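Local coordinates for diaminopimelate decarboxylase (Methanocaldococcus jannaschii, PDB 1TWI), which decarboxylates meso-diaminopimelate to L-lysine with the help of pyridoxal 5'-phosphate, the last step of lysine biosynthesis by the diaminopimelate pathway, at residues A[64-67]-A[68-72]; A[72-75]-A[76-80]; A[93-96]-A[97-101]; A[385-388]-A[389-393]. All coordinates share one frame; numbering follows the deposited sequence.

Contact 1: residues A[64-67]-A[68-72]. With PLP (pyridoxal-5'-phosphate), chain E.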
loop_
_atom_site.group_PDB
_atom_site.type_symbol
_atom_site.label_atom_id
_atom_site.label_comp_id
_atom_site.label_asym_id
_atom_site.label_seq_id
_atom_site.Cartn_x
_atom_site.Cartn_y
_atom_site.Cartn_z
ATOM N N VAL A 64 22.602 16.440 -7.519
ATOM C CA VAL A 64 21.243 15.911 -7.591
ATOM C C VAL A 64 21.240 14.671 -6.671
ATOM O O VAL A 64 21.931 13.671 -6.934
ATOM C CB VAL A 64 20.904 15.464 -9.026
ATOM C CG1 VAL A 64 19.483 14.896 -9.083
ATOM C CG2 VAL A 64 21.063 16.657 -9.983
ATOM N N ALA A 65 20.519 14.735 -5.566
ATOM C CA ALA A 65 20.448 13.558 -4.697
ATOM C C ALA A 65 19.098 12.898 -4.978
ATOM O O ALA A 65 18.050 13.247 -4.365
ATOM C CB ALA A 65 20.570 13.964 -3.208
ATOM N N TYR A 66 19.117 11.942 -5.906
ATOM C CA TYR A 66 17.875 11.263 -6.299
ATOM C C TYR A 66 17.145 10.647 -5.114
ATOM O O TYR A 66 17.737 9.944 -4.327
ATOM C CB TYR A 66 18.187 10.230 -7.410
ATOM C CG TYR A 66 17.071 9.281 -7.675
ATOM C CD1 TYR A 66 15.831 9.728 -8.142
ATOM C CD2 TYR A 66 17.242 7.911 -7.433
ATOM C CE1 TYR A 66 14.777 8.842 -8.365
ATOM C CE2 TYR A 66 16.194 7.011 -7.649
ATOM C CZ TYR A 66 14.968 7.478 -8.107
ATOM O OH TYR A 66 13.930 6.586 -8.241
ATOM N N ALA A 67 15.860 10.936 -4.968
ATOM C CA ALA A 67 15.148 10.388 -3.830
ATOM C C ALA A 67 14.776 8.909 -4.079
ATOM O O ALA A 67 13.816 8.605 -4.847
ATOM C CB ALA A 67 13.897 11.183 -3.572
ATOM N N TYR A 68 15.541 8.017 -3.451
ATOM C CA TYR A 68 15.348 6.579 -3.603
ATOM C C TYR A 68 13.959 6.111 -3.304
ATOM O O TYR A 68 13.507 5.130 -3.890
ATOM C CB TYR A 68 16.323 5.788 -2.700
ATOM C CG TYR A 68 17.649 5.512 -3.380
ATOM C CD1 TYR A 68 18.164 6.424 -4.319
ATOM C CD2 TYR A 68 18.378 4.336 -3.096
ATOM C CE1 TYR A 68 19.410 6.164 -4.969
ATOM C CE2 TYR A 68 19.619 4.060 -3.731
ATOM C CZ TYR A 68 20.125 4.968 -4.646
ATOM O OH TYR A 68 21.364 4.763 -5.202
ATOM N N LYS A 69 13.241 6.830 -2.455
ATOM C CA LYS A 69 11.904 6.334 -2.084
ATOM C C LYS A 69 11.006 6.246 -3.306
ATOM O O LYS A 69 10.024 5.510 -3.290
ATOM C CB LYS A 69 11.251 7.195 -1.004
ATOM C CG LYS A 69 10.805 8.602 -1.427
ATOM C CD LYS A 69 11.166 9.631 -0.307
ATOM C CE LYS A 69 12.605 10.163 -0.597
ATOM N NZ LYS A 69 13.233 11.013 0.398
ATOM N N ALA A 70 11.343 6.998 -4.363
ATOM C CA ALA A 70 10.532 6.967 -5.599
ATOM C C ALA A 70 10.658 5.679 -6.425
ATOM O O ALA A 70 9.698 5.252 -7.086
ATOM C CB ALA A 70 10.861 8.184 -6.479
ATOM N N ASN A 71 11.806 5.024 -6.331
ATOM C CA ASN A 71 12.063 3.786 -7.098
ATOM C C ASN A 71 13.520 3.428 -6.789
ATOM O O ASN A 71 14.444 4.142 -7.230
ATOM C CB ASN A 71 11.947 4.055 -8.606
ATOM C CG ASN A 71 11.874 2.742 -9.427
ATOM O OD1 ASN A 71 12.536 1.762 -9.086
ATOM N ND2 ASN A 71 11.098 2.735 -10.496
ATOM N N ALA A 72 13.734 2.366 -6.019
ATOM C CA ALA A 72 15.090 1.931 -5.669
ATOM C C ALA A 72 15.456 0.589 -6.311
ATOM O O ALA A 72 16.291 -0.148 -5.773
ATOM C CB ALA A 72 15.274 1.847 -4.115
HETATM N N1 PLP E . 13.222 14.750 -0.202
HETATM C C2 PLP E . 12.454 14.346 0.875
HETATM C C2A PLP E . 12.982 14.724 2.280
HETATM C C3 PLP E . 11.299 13.616 0.607
HETATM O O3 PLP E . 10.570 13.234 1.687
HETATM C C4 PLP E . 10.864 13.316 -0.657
HETATM C C4A PLP E . 9.545 12.491 -0.842
HETATM O O4A PLP E . 9.122 11.950 0.130
HETATM C C5 PLP E . 11.640 13.727 -1.764
HETATM C C6 PLP E . 12.793 14.447 -1.491
HETATM C C5A PLP E . 11.322 13.494 -3.234
HETATM O O4P PLP E . 10.040 14.060 -3.612
HETATM P P PLP E . 9.547 14.061 -5.118
HETATM O O1P PLP E . 8.219 14.694 -5.043
HETATM O O2P PLP E . 9.464 12.613 -5.513
HETATM O O3P PLP E . 10.501 14.831 -5.915
#
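The ring of Tyr-66 meets the turn that follows it with one face and with its edge. Over that face, displaced toward the rim, stands the backbone N of Tyr-68, while O of Asn-71 lies at the edge in the ring plane. Tyr-68 in turn sets the edge of its own ring near C of Ala-67. The two rings touch rim to rim, Tyr-66 CD2 against Tyr-68 CD1 at 3.6 Å with the planes 53° apart, so neither covers the other. Because CG of Tyr-66 is anti to the backbone N (chi1 167°), the ring reaches along the turn and its hydroxyl arrives at the far end. There OH of Tyr-66 donates to a lone pair of Asn-71 O over 2.7 Å, within the carbonyl plane, which gives the buried phenol a firm partner. A second bond, Ala-70 N to Ala-67 O at 3.0 Å, closes the short 3-10 turn.

Ala-67 CB is pressed tightly against Lys-69 CE, at 3.4 Å, and also borders the cofactor at C5A. The lysine chain bends at chi2 and chi3 to bring NZ of Lys-69 over one face of the pyridine ring, 3.2 Å from PLP C3. Lys-69 is the residue that carries the cofactor as an internal aldimine; here it is unattached, and NZ forms a salt bridge with Asp-88. Strand 62-67 lies between strands 86-89 and 286-289 of the parallel barrel; Tyr-66 and Ala-70 pack on helix 293-296, and Tyr-68 on helix 92-100.

Contact 2: residues A[72-75]-A[76-80]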
loop_
_atom_site.group_PDB
_atom_site.type_symbol
_atom_site.label_atom_id
_atom_site.label_comp_id
_atom_site.label_asym_id
_atom_site.label_seq_id
_atom_site.Cartn_x
_atom_site.Cartn_y
_atom_site.Cartn_z
ATOM N N ALA A 72 13.734 2.366 -6.019
ATOM C CA ALA A 72 15.090 1.931 -5.669
ATOM C C ALA A 72 15.456 0.589 -6.311
ATOM O O ALA A 72 16.291 -0.148 -5.773
ATOM C CB ALA A 72 15.274 1.847 -4.115
ATOM N N ASN A 73 14.841 0.271 -7.451
ATOM C CA ASN A 73 15.177 -0.957 -8.158
ATOM C C ASN A 73 16.697 -0.870 -8.493
ATOM O O ASN A 73 17.194 0.174 -8.990
ATOM C CB ASN A 73 14.322 -1.119 -9.433
ATOM C CG ASN A 73 14.887 -2.190 -10.357
ATOM O OD1 ASN A 73 15.840 -1.938 -11.097
ATOM N ND2 ASN A 73 14.335 -3.396 -10.287
ATOM N N LEU A 74 17.444 -1.960 -8.246
ATOM C CA LEU A 74 18.900 -1.908 -8.392
ATOM C C LEU A 74 19.400 -1.501 -9.764
ATOM O O LEU A 74 20.435 -0.837 -9.883
ATOM C CB LEU A 74 19.557 -3.266 -7.967
ATOM C CG LEU A 74 21.093 -3.288 -7.743
ATOM C CD1 LEU A 74 21.469 -2.249 -6.664
ATOM C CD2 LEU A 74 21.533 -4.735 -7.255
ATOM N N ALA A 75 18.685 -1.871 -10.814
ATOM C CA ALA A 75 19.174 -1.440 -12.146
ATOM C C ALA A 75 18.970 0.086 -12.301
ATOM O O ALA A 75 19.828 0.785 -12.874
ATOM C CB ALA A 75 18.435 -2.181 -13.293
ATOM N N ILE A 76 17.830 0.579 -11.813
ATOM C CA ILE A 76 17.520 2.021 -11.948
ATOM C C ILE A 76 18.531 2.856 -11.155
ATOM O O ILE A 76 19.014 3.878 -11.642
ATOM C CB ILE A 76 16.060 2.342 -11.456
ATOM C CG1 ILE A 76 15.029 1.591 -12.326
ATOM C CG2 ILE A 76 15.798 3.871 -11.479
ATOM C CD1 ILE A 76 15.230 1.804 -13.849
ATOM N N THR A 77 18.840 2.432 -9.917
ATOM C CA THR A 77 19.793 3.163 -9.098
ATOM C C THR A 77 21.213 3.039 -9.682
ATOM O O THR A 77 21.994 3.997 -9.630
ATOM C CB THR A 77 19.746 2.689 -7.591
ATOM O OG1 THR A 77 20.050 1.298 -7.519
ATOM C CG2 THR A 77 18.359 2.947 -6.988
ATOM N N ARG A 78 21.557 1.893 -10.270
ATOM C CA ARG A 78 22.888 1.801 -10.875
ATOM C C ARG A 78 22.964 2.707 -12.095
ATOM O O ARG A 78 24.010 3.307 -12.344
ATOM C CB ARG A 78 23.269 0.330 -11.234
ATOM C CG ARG A 78 23.626 -0.450 -9.959
ATOM C CD ARG A 78 24.151 -1.860 -10.162
ATOM N NE ARG A 78 25.510 -1.842 -10.697
ATOM C CZ ARG A 78 26.645 -1.718 -10.002
ATOM N NH1 ARG A 78 26.686 -1.593 -8.669
ATOM N NH2 ARG A 78 27.777 -1.728 -10.682
ATOM N N LEU A 79 21.862 2.796 -12.845
ATOM C CA LEU A 79 21.821 3.686 -14.021
ATOM C C LEU A 79 22.080 5.098 -13.530
ATOM O O LEU A 79 22.981 5.807 -14.034
ATOM C CB LEU A 79 20.429 3.637 -14.675
ATOM C CG LEU A 79 20.136 4.709 -15.782
ATOM C CD1 LEU A 79 21.169 4.642 -16.998
ATOM C CD2 LEU A 79 18.667 4.545 -16.231
ATOM N N LEU A 80 21.261 5.541 -12.553
ATOM C CA LEU A 80 21.422 6.884 -12.030
ATOM C C LEU A 80 22.834 7.135 -11.460
ATOM O O LEU A 80 23.413 8.192 -11.730
ATOM C CB LEU A 80 20.271 7.232 -11.025
ATOM C CG LEU A 80 18.991 7.536 -11.823
ATOM C CD1 LEU A 80 17.754 7.420 -10.921
ATOM C CD2 LEU A 80 19.127 8.954 -12.429
#
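Asn-73 reaches from its backbone over the first turn of the helix toward Ile-76. CB of Asn-73 lies 4.0 Å from Ile-76 CG1, the two side chains crossing at about a right angle. With CG anti to the backbone N (chi1 166°), the amide folds back over the helix start, and OD1 takes two N-H groups. Ile-76 N approaches OD1 of Asn-73 at 3.3 Å in the carbonyl plane, on a lone pair, whereas Ala-75 N comes in at 2.9 Å from well above that plane. The other tip atom, ND2, turns to O of Ile-414, and this fixes the rotation of the amide.

The backbone O of Asn-73 accepts from Thr-77 N at 2.9 Å. Thr-77 straddles the same turn: its CG2 packs on Ala-72 CA at 3.7 Å, and its OG1 stands 3.2 Å from Leu-74 O and is hydrogen-bonded with Ser-101 OG. Leu-74 and Arg-78 run side by side in the same direction, Leu-74 CG being 4.2 Å from Arg-78 CD. Beyond them lies the second subunit, whose Leu-433 O receives Arg-78 NE and whose Asp-427 accepts from Leu-74 N. The arrangement is an asparagine N-cap with an Asx turn, starting the helix of the beta-alpha-beta crossover from strand 62-67 to strand 86-89 in the barrel.

Contact 3: residues A[93-96]-A[97-101]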
loop_
_atom_site.group_PDB
_atom_site.type_symbol
_atom_site.label_atom_id
_atom_site.label_comp_id
_atom_site.label_asym_id
_atom_site.label_seq_id
_atom_site.Cartn_x
_atom_site.Cartn_y
_atom_site.Cartn_z
ATOM N N GLY A 93 18.051 0.450 4.389
ATOM C CA GLY A 93 17.872 -0.328 3.175
ATOM C C GLY A 93 18.236 0.507 1.938
ATOM O O GLY A 93 18.929 0.008 1.035
ATOM N N GLU A 94 17.775 1.759 1.890
ATOM C CA GLU A 94 18.120 2.603 0.760
ATOM C C GLU A 94 19.594 2.941 0.782
ATOM O O GLU A 94 20.205 2.986 -0.285
ATOM C CB GLU A 94 17.277 3.892 0.759
ATOM C CG GLU A 94 15.801 3.586 0.312
ATOM C CD GLU A 94 14.898 4.828 0.274
ATOM O OE1 GLU A 94 15.403 5.900 0.636
ATOM O OE2 GLU A 94 13.696 4.720 -0.107
ATOM N N LEU A 95 20.190 3.111 1.969
ATOM C CA LEU A 95 21.615 3.465 2.022
ATOM C C LEU A 95 22.424 2.239 1.475
ATOM O O LEU A 95 23.412 2.359 0.700
ATOM C CB LEU A 95 22.024 3.765 3.465
ATOM C CG LEU A 95 23.561 3.899 3.642
ATOM C CD1 LEU A 95 24.053 5.009 2.687
ATOM C CD2 LEU A 95 23.934 4.255 5.096
ATOM N N TYR A 96 21.997 1.057 1.893
ATOM C CA TYR A 96 22.632 -0.194 1.443
ATOM C C TYR A 96 22.559 -0.245 -0.094
ATOM O O TYR A 96 23.542 -0.517 -0.787
ATOM C CB TYR A 96 21.832 -1.362 2.065
ATOM C CG TYR A 96 22.399 -2.729 1.871
ATOM C CD1 TYR A 96 23.367 -3.202 2.755
ATOM C CD2 TYR A 96 21.938 -3.567 0.856
ATOM C CE1 TYR A 96 23.874 -4.489 2.636
ATOM C CE2 TYR A 96 22.438 -4.897 0.727
ATOM C CZ TYR A 96 23.413 -5.322 1.642
ATOM O OH TYR A 96 23.957 -6.590 1.590
ATOM N N ILE A 97 21.370 -0.032 -0.648
ATOM C CA ILE A 97 21.243 -0.045 -2.105
ATOM C C ILE A 97 22.119 1.066 -2.771
ATOM O O ILE A 97 22.744 0.811 -3.825
ATOM C CB ILE A 97 19.735 0.115 -2.519
ATOM C CG1 ILE A 97 18.951 -1.148 -2.157
ATOM C CG2 ILE A 97 19.601 0.354 -3.988
ATOM C CD1 ILE A 97 17.424 -0.862 -2.137
ATOM N N ALA A 98 22.166 2.274 -2.202
ATOM C CA ALA A 98 22.993 3.333 -2.808
ATOM C C ALA A 98 24.454 2.921 -2.867
ATOM O O ALA A 98 25.127 3.141 -3.894
ATOM C CB ALA A 98 22.860 4.703 -2.029
ATOM N N LYS A 99 24.952 2.344 -1.760
ATOM C CA LYS A 99 26.354 1.911 -1.722
ATOM C C LYS A 99 26.553 0.750 -2.685
ATOM O O LYS A 99 27.549 0.748 -3.386
ATOM C CB LYS A 99 26.796 1.513 -0.306
ATOM C CG LYS A 99 26.795 2.636 0.708
ATOM C CD LYS A 99 27.772 3.710 0.334
ATOM C CE LYS A 99 29.226 3.318 0.746
ATOM N NZ LYS A 99 30.222 4.389 0.406
ATOM N N LEU A 100 25.633 -0.228 -2.737
ATOM C CA LEU A 100 25.809 -1.307 -3.703
ATOM C C LEU A 100 25.643 -0.760 -5.147
ATOM O O LEU A 100 26.033 -1.404 -6.111
ATOM C CB LEU A 100 24.806 -2.449 -3.484
ATOM C CG LEU A 100 25.155 -3.289 -2.221
ATOM C CD1 LEU A 100 24.246 -4.565 -2.195
ATOM C CD2 LEU A 100 26.668 -3.682 -2.233
ATOM N N SER A 101 25.100 0.436 -5.297
ATOM C CA SER A 101 24.922 0.960 -6.668
ATOM C C SER A 101 26.136 1.809 -7.071
ATOM O O SER A 101 26.166 2.375 -8.164
ATOM C CB SER A 101 23.668 1.828 -6.726
ATOM O OG SER A 101 22.504 1.031 -6.523
#
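Tyr-96 lies with its ring beside Leu-100, one turn farther along the helix. CD1 of Leu-100 comes in obliquely, 3.5 Å from CE2 of Tyr-96, while its CG stands over one face, 4.3 Å above the ring plane and displaced toward the rim. The tyrosine's CG points opposite to the backbone N (chi1 -173°), carrying the ring outward from the helix axis; there it also meets the ring of Tyr-420 of the second subunit, and Ile-424 of that subunit packs on Leu-100. Underneath, the main chain joins the pair through Leu-100 N to Tyr-96 O at 2.9 Å.

A second i to i+4 pair faces another way. Leu-95 and Lys-99 run alongside one another, with CD1 of Leu-95 4.1 Å from CG of Lys-99. The lysine chain bends at chi2 and chi3 beyond that point and ends in a bond from NZ to Ser-105 OG. Ile-97 covers the preceding turn instead, its CG1 resting 3.4 Å from O of Gly-93, the same carbonyl that receives Ile-97 N. Nearer the strands, Glu-94 turns back to place OE1 on Val-90 N, just before the helix begins.

At the last turn the pattern frays: Ser-101 N makes weak bonds to both Ile-97 O and Ala-98 O, and Ser-101 OG donates to Ile-97 O at 2.7 Å from above the carbonyl plane. A helix with one side (Leu-95, Ala-98) on strands 86-89 and 108-110 and another (Tyr-96, Leu-100) at the dimer interface is an outer helix of the alpha/beta barrel, here in the crossover between those strands.

Contact 4: residues A[385-388]-A[389-393]. With PLP (pyridoxal-5'-phosphate), chain E.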
loop_
_atom_site.group_PDB
_atom_site.type_symbol
_atom_site.label_atom_id
_atom_site.label_comp_id
_atom_site.label_asym_id
_atom_site.label_seq_id
_atom_site.Cartn_x
_atom_site.Cartn_y
_atom_site.Cartn_z
ATOM N N GLY A 385 6.646 5.452 -13.204
ATOM C CA GLY A 385 8.034 5.182 -12.786
ATOM C C GLY A 385 8.384 5.527 -11.331
ATOM O O GLY A 385 9.381 5.053 -10.793
ATOM N N ALA A 386 7.558 6.358 -10.704
ATOM C CA ALA A 386 7.769 6.818 -9.319
ATOM C C ALA A 386 6.573 6.420 -8.448
ATOM O O ALA A 386 5.442 6.596 -8.863
ATOM C CB ALA A 386 7.928 8.379 -9.297
ATOM N N TYR A 387 6.832 5.893 -7.260
ATOM C CA TYR A 387 5.802 5.454 -6.308
ATOM C C TYR A 387 4.919 4.475 -7.029
ATOM O O TYR A 387 3.706 4.511 -6.906
ATOM C CB TYR A 387 4.997 6.647 -5.818
ATOM C CG TYR A 387 5.951 7.729 -5.301
ATOM C CD1 TYR A 387 6.663 7.543 -4.130
ATOM C CD2 TYR A 387 6.199 8.870 -6.048
ATOM C CE1 TYR A 387 7.635 8.496 -3.696
ATOM C CE2 TYR A 387 7.140 9.832 -5.660
ATOM C CZ TYR A 387 7.865 9.643 -4.477
ATOM O OH TYR A 387 8.795 10.587 -4.095
ATOM N N GLY A 388 5.565 3.656 -7.843
ATOM C CA GLY A 388 4.864 2.602 -8.549
ATOM C C GLY A 388 5.356 1.296 -7.960
ATOM O O GLY A 388 4.774 0.764 -6.997
ATOM N N ILE A 389 6.447 0.751 -8.495
ATOM C CA ILE A 389 6.945 -0.497 -7.923
ATOM C C ILE A 389 7.372 -0.207 -6.473
ATOM O O ILE A 389 7.285 -1.087 -5.618
ATOM C CB ILE A 389 8.123 -1.071 -8.776
ATOM C CG1 ILE A 389 8.430 -2.534 -8.367
ATOM C CG2 ILE A 389 9.420 -0.225 -8.569
ATOM C CD1 ILE A 389 7.325 -3.563 -8.832
ATOM N N SER A 390 7.799 1.011 -6.158
ATOM C CA SER A 390 8.272 1.247 -4.774
ATOM C C SER A 390 7.166 1.089 -3.717
ATOM O O SER A 390 7.476 0.894 -2.550
ATOM C CB SER A 390 8.945 2.619 -4.623
ATOM O OG SER A 390 8.002 3.688 -4.718
ATOM N N MET A 391 5.892 1.147 -4.112
ATOM C CA MET A 391 4.820 0.946 -3.121
ATOM C C MET A 391 4.051 -0.328 -3.450
ATOM O O MET A 391 3.021 -0.593 -2.828
ATOM C CB MET A 391 3.845 2.152 -3.102
ATOM C CG MET A 391 4.544 3.500 -2.767
ATOM S SD MET A 391 3.470 4.958 -2.494
ATOM C CE MET A 391 2.781 4.593 -0.946
ATOM N N ALA A 392 4.518 -1.122 -4.411
ATOM C CA ALA A 392 3.774 -2.347 -4.788
ATOM C C ALA A 392 3.699 -3.318 -3.601
ATOM O O ALA A 392 4.572 -3.286 -2.718
ATOM C CB ALA A 392 4.478 -3.037 -5.984
ATOM N N ASN A 393 2.697 -4.196 -3.558
ATOM C CA ASN A 393 2.642 -5.108 -2.433
ATOM C C ASN A 393 1.994 -6.409 -2.897
ATOM O O ASN A 393 1.764 -6.558 -4.073
ATOM C CB ASN A 393 1.819 -4.463 -1.347
ATOM C CG ASN A 393 0.498 -3.958 -1.880
ATOM O OD1 ASN A 393 0.264 -2.731 -1.987
ATOM N ND2 ASN A 393 -0.362 -4.864 -2.237
HETATM N N1 PLP E . 13.222 14.750 -0.202
HETATM C C2 PLP E . 12.454 14.346 0.875
HETATM C C2A PLP E . 12.982 14.724 2.280
HETATM C C3 PLP E . 11.299 13.616 0.607
HETATM O O3 PLP E . 10.570 13.234 1.687
HETATM C C4 PLP E . 10.864 13.316 -0.657
HETATM C C4A PLP E . 9.545 12.491 -0.842
HETATM O O4A PLP E . 9.122 11.950 0.130
HETATM C C5 PLP E . 11.640 13.727 -1.764
HETATM C C6 PLP E . 12.793 14.447 -1.491
HETATM C C5A PLP E . 11.322 13.494 -3.234
HETATM O O4P PLP E . 10.040 14.060 -3.612
HETATM P P PLP E . 9.547 14.061 -5.118
HETATM O O1P PLP E . 8.219 14.694 -5.043
HETATM O O2P PLP E . 9.464 12.613 -5.513
HETATM O O3P PLP E . 10.501 14.831 -5.915
HETATM O O HOH W 1 8.375 3.126 -8.114
#
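One water is gripped by Gly-388 N and Ser-390 N, each donating to it at 2.9 Å, while it donates in turn, weakly, to O of Gly-385. It fills the crook of an active-site loop of the carboxy-terminal domain, running from strand 378-382 toward strand 402-407, in which residues 389-391 wind into a single 3-10 turn. That turn is closed by Met-391 N on Gly-388 O at 3.1 Å.

Tyr-387, just ahead of the turn, has a left-handed backbone (phi 55°, psi 39°). The chain bends sharply here, the ring heading for the cofactor while the following residues lead off the other way. Ser-390 OG sits 3.2 Å from Tyr-387 CA and is held by O of Lys-69, tying the loop to the residue that anchors the cofactor. On another flank, Met-391 SD lies 4.0 Å from Tyr-387 CB; the methionine bends at chi3 and belongs, like the tyrosine, to the pocket that holds the product lysine. Tyr-395 of the second subunit packs against Tyr-387, Ser-390 and Met-391, so the site is completed across the dimer. The phenol end of Tyr-387 grips the phosphate: OH donates to PLP O2P over 2.6 Å, and that oxygen lies at the ring edge, in its plane.

From the N terminus the four contacts follow in series, each closing only a local turn, and none encloses or crosses another. Contact 1 turns the chain out of barrel strand 62-67; Ala-72 passes it directly to contact 2, which starts helix 74-82. Contact 3 belongs to the next helix, 92-100, and its residues pack on both earlier contacts, so the three form one cluster in the barrel. Contact 4 comes nearly three hundred residues later from the other domain, yet Asn-71 ND2 donates to Gly-385 O and Tyr-387 N to Ala-70 O. Contacts 1 and 4 both also touch the cofactor, and all four touch the second subunit.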